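Local coordinates for hypothetical protein (Ralstonia eutropha, PDB 2OPK) that is a small cupin-family protein of unproven function, tentatively assigned as a mannose-6-phosphate isomerase, at residues L83-P86 / A87-H91. Sequence-based numbering, arbitrary orientation. Where two conformers were deposited one is given.
Sequences LHVP and AHCRH
Val85 lays its CG2 methyl over one face of the His91 imidazole, 4.0 Å from the ring centroid and 10° off the ring normal, a CH-pi contact that joins the end of strand 81-85 to the start of strand 91-96. The other methyl, set anti to the backbone N (chi1 177°), faces back toward the turn, CG1 lying 3.4 Å from Cys89 O and 3.6 Å from His91 ND1. Ile66 and Cys68 of strand 64-68 also pack against the imidazole. An unidentified molecule, probably from the crystallisation liquor, lies about 5 Å from the His91 side chain and may mark a pocket.

Between these two strands the chain reverses through a type II beta turn from Pro86 to Cys89. Cys89 N donates to Pro86 O (3.1 Å, N-H...O angle 158°), approaching from above the carbonyl plane. Close to this bond, Pro86 CD meets Cys89 CB at 4.0 Å, with Asp3 and Pro4 of the second subunit packing on Pro86 and Cys89, respectively.

The turn's outer side is looser. Ala87 and His88 direct their CB atoms away from the strand; exposed His88, at the third position of the type II turn, has the positive phi usual there, and its ND1 bonds Asp50, while Ala87 N bonds to Asp54. The link between the two sheets of this cupin fold thus combines methyl-on-imidazole packing where the strands approach with a single backbone bond and Pro86-Cys89 packing at the bend, which together probably help hold His91 in its place next to the turn.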
ATOM      1  N   LEU B  83      -3.408   9.180   1.663  1.00 15.45           N
ATOM      2  CA  LEU B  83      -2.967  10.554   1.774  1.00 17.39           C
ATOM      3  C   LEU B  83      -1.479  10.654   1.508  1.00 16.75           C
ATOM      4  O   LEU B  83      -0.698   9.889   2.060  1.00 13.97           O
ATOM      5  CB  LEU B  83      -3.275  11.072   3.176  1.00 18.39           C
ATOM      6  CG  LEU B  83      -2.728  12.442   3.608  1.00 18.58           C
ATOM      7  CD1 LEU B  83      -3.398  13.567   2.837  1.00 23.14           C
ATOM      8  CD2 LEU B  83      -2.943  12.604   5.110  1.00 21.23           C
ATOM      9  N   HIS B  84      -1.090  11.603   0.665  1.00 17.16           N
ATOM     10  CA  HIS B  84       0.315  11.891   0.469  1.00 18.69           C
ATOM     11  C   HIS B  84       0.642  13.138   1.301  1.00 18.35           C
ATOM     12  O   HIS B  84       0.032  14.184   1.118  1.00 18.45           O
ATOM     13  CB  HIS B  84       0.654  12.097  -0.998  1.00 21.30           C
ATOM     14  CG  HIS B  84       2.025  12.661  -1.218  1.00 23.92           C
ATOM     15  ND1 HIS B  84       2.264  13.759  -2.015  1.00 26.42           N
ATOM     16  CD2 HIS B  84       3.227  12.297  -0.708  1.00 26.65           C
ATOM     17  CE1 HIS B  84       3.559  14.034  -1.996  1.00 27.53           C
ATOM     18  NE2 HIS B  84       4.163  13.171  -1.196  1.00 18.59           N
ATOM     19  N   VAL B  85       1.578  12.995   2.226  1.00 18.40           N
ATOM     20  CA  VAL B  85       2.048  14.077   3.084  1.00 20.13           C
ATOM     21  C   VAL B  85       3.484  14.439   2.672  1.00 19.38           C
ATOM     22  O   VAL B  85       4.425  13.740   3.069  1.00 16.44           O
ATOM     23  CB  VAL B  85       2.040  13.655   4.568  1.00 19.18           C
ATOM     24  CG1 VAL B  85       2.594  14.761   5.448  1.00 24.24           C
ATOM     25  CG2 VAL B  85       0.621  13.307   5.006  1.00 26.68           C
ATOM     26  N   PRO B  86       3.663  15.542   1.913  1.00 20.89           N
ATOM     27  CA  PRO B  86       5.006  15.976   1.500  1.00 21.58           C
ATOM     28  C   PRO B  86       5.898  16.287   2.695  1.00 22.18           C
ATOM     29  O   PRO B  86       5.383  16.581   3.786  1.00 21.19           O
ATOM     30  CB  PRO B  86       4.738  17.255   0.712  1.00 21.74           C
ATOM     31  CG  PRO B  86       3.313  17.165   0.301  1.00 23.53           C
ATOM     32  CD  PRO B  86       2.635  16.480   1.415  1.00 22.90           C
ATOM     33  N   ALA B  87       7.216  16.219   2.493  1.00 23.05           N
ATOM     34  CA  ALA B  87       8.169  16.500   3.576  1.00 21.67           C
ATOM     35  C   ALA B  87       7.906  17.883   4.128  1.00 23.12           C
ATOM     36  O   ALA B  87       7.635  18.823   3.385  1.00 24.71           O
ATOM     37  CB  ALA B  87       9.569  16.390   3.099  1.00 22.17           C
ATOM     38  N   HIS B  88       7.931  17.963   5.444  1.00 24.69           N
ATOM     39  CA  HIS B  88       7.706  19.176   6.213  1.00 26.56           C
ATOM     40  C   HIS B  88       6.273  19.670   6.326  1.00 28.03           C
ATOM     41  O   HIS B  88       6.041  20.653   7.026  1.00 28.59           O
ATOM     42  CB  HIS B  88       8.719  20.263   5.859  1.00 26.65           C
ATOM     43  CG  HIS B  88      10.126  19.798   6.048  1.00 25.54           C
ATOM     44  ND1 HIS B  88      10.596  19.359   7.271  1.00 29.45           N
ATOM     45  CD2 HIS B  88      11.132  19.611   5.163  1.00 27.59           C
ATOM     46  CE1 HIS B  88      11.843  18.954   7.132  1.00 30.21           C
ATOM     47  NE2 HIS B  88      12.196  19.106   5.863  1.00 30.61           N
ATOM     48  N   CYS B  89       5.317  19.016   5.649  1.00 27.81           N
ATOM     49  CA  CYS B  89       3.890  19.308   5.843  0.50 26.08           C
ATOM     50  C   CYS B  89       3.520  18.574   7.092  1.00 26.19           C
ATOM     51  O   CYS B  89       3.784  17.394   7.192  1.00 26.90           O
ATOM     52  CB  CYS B  89       3.003  18.786   4.718  0.50 27.04           C
ATOM     53  SG  CYS B  89       1.219  18.803   5.154  0.50 27.35           S
ATOM     54  N   ARG B  90       2.925  19.274   8.048  1.00 27.30           N
ATOM     55  CA  ARG B  90       2.636  18.706   9.347  1.00 28.06           C
ATOM     56  C   ARG B  90       1.256  18.095   9.377  1.00 26.45           C
ATOM     57  O   ARG B  90       0.339  18.594   8.720  1.00 22.81           O
ATOM     58  CB  ARG B  90       2.807  19.753  10.458  1.00 28.55           C
ATOM     59  CG  ARG B  90       4.205  20.421  10.474  1.00 31.62           C
ATOM     60  CD  ARG B  90       4.628  20.862  11.882  1.00 38.36           C
ATOM     61  NE  ARG B  90       3.697  21.784  12.555  1.00 46.35           N
ATOM     62  CZ  ARG B  90       3.714  22.068  13.868  1.00 51.29           C
ATOM     63  NH1 ARG B  90       4.591  21.495  14.688  1.00 53.91           N
ATOM     64  NH2 ARG B  90       2.821  22.910  14.394  1.00 50.74           N
ATOM     65  N   HIS B  91       1.128  16.991  10.116  1.00 23.44           N
ATOM     66  CA  HIS B  91      -0.143  16.310  10.204  1.00 22.67           C
ATOM     67  C   HIS B  91      -0.277  15.565  11.545  1.00 21.17           C
ATOM     68  O   HIS B  91       0.682  15.387  12.299  1.00 18.76           O
ATOM     69  CB  HIS B  91      -0.364  15.412   8.959  1.00 22.76           C
ATOM     70  CG  HIS B  91       0.339  14.082   9.016  1.00 25.14           C
ATOM     71  ND1 HIS B  91       1.700  13.939   8.840  1.00 21.63           N
ATOM     72  CD2 HIS B  91      -0.145  12.835   9.201  1.00 25.44           C
ATOM     73  CE1 HIS B  91       2.024  12.665   8.944  1.00 26.07           C
ATOM     74  NE2 HIS B  91       0.923  11.972   9.171  1.00 22.14           N
TER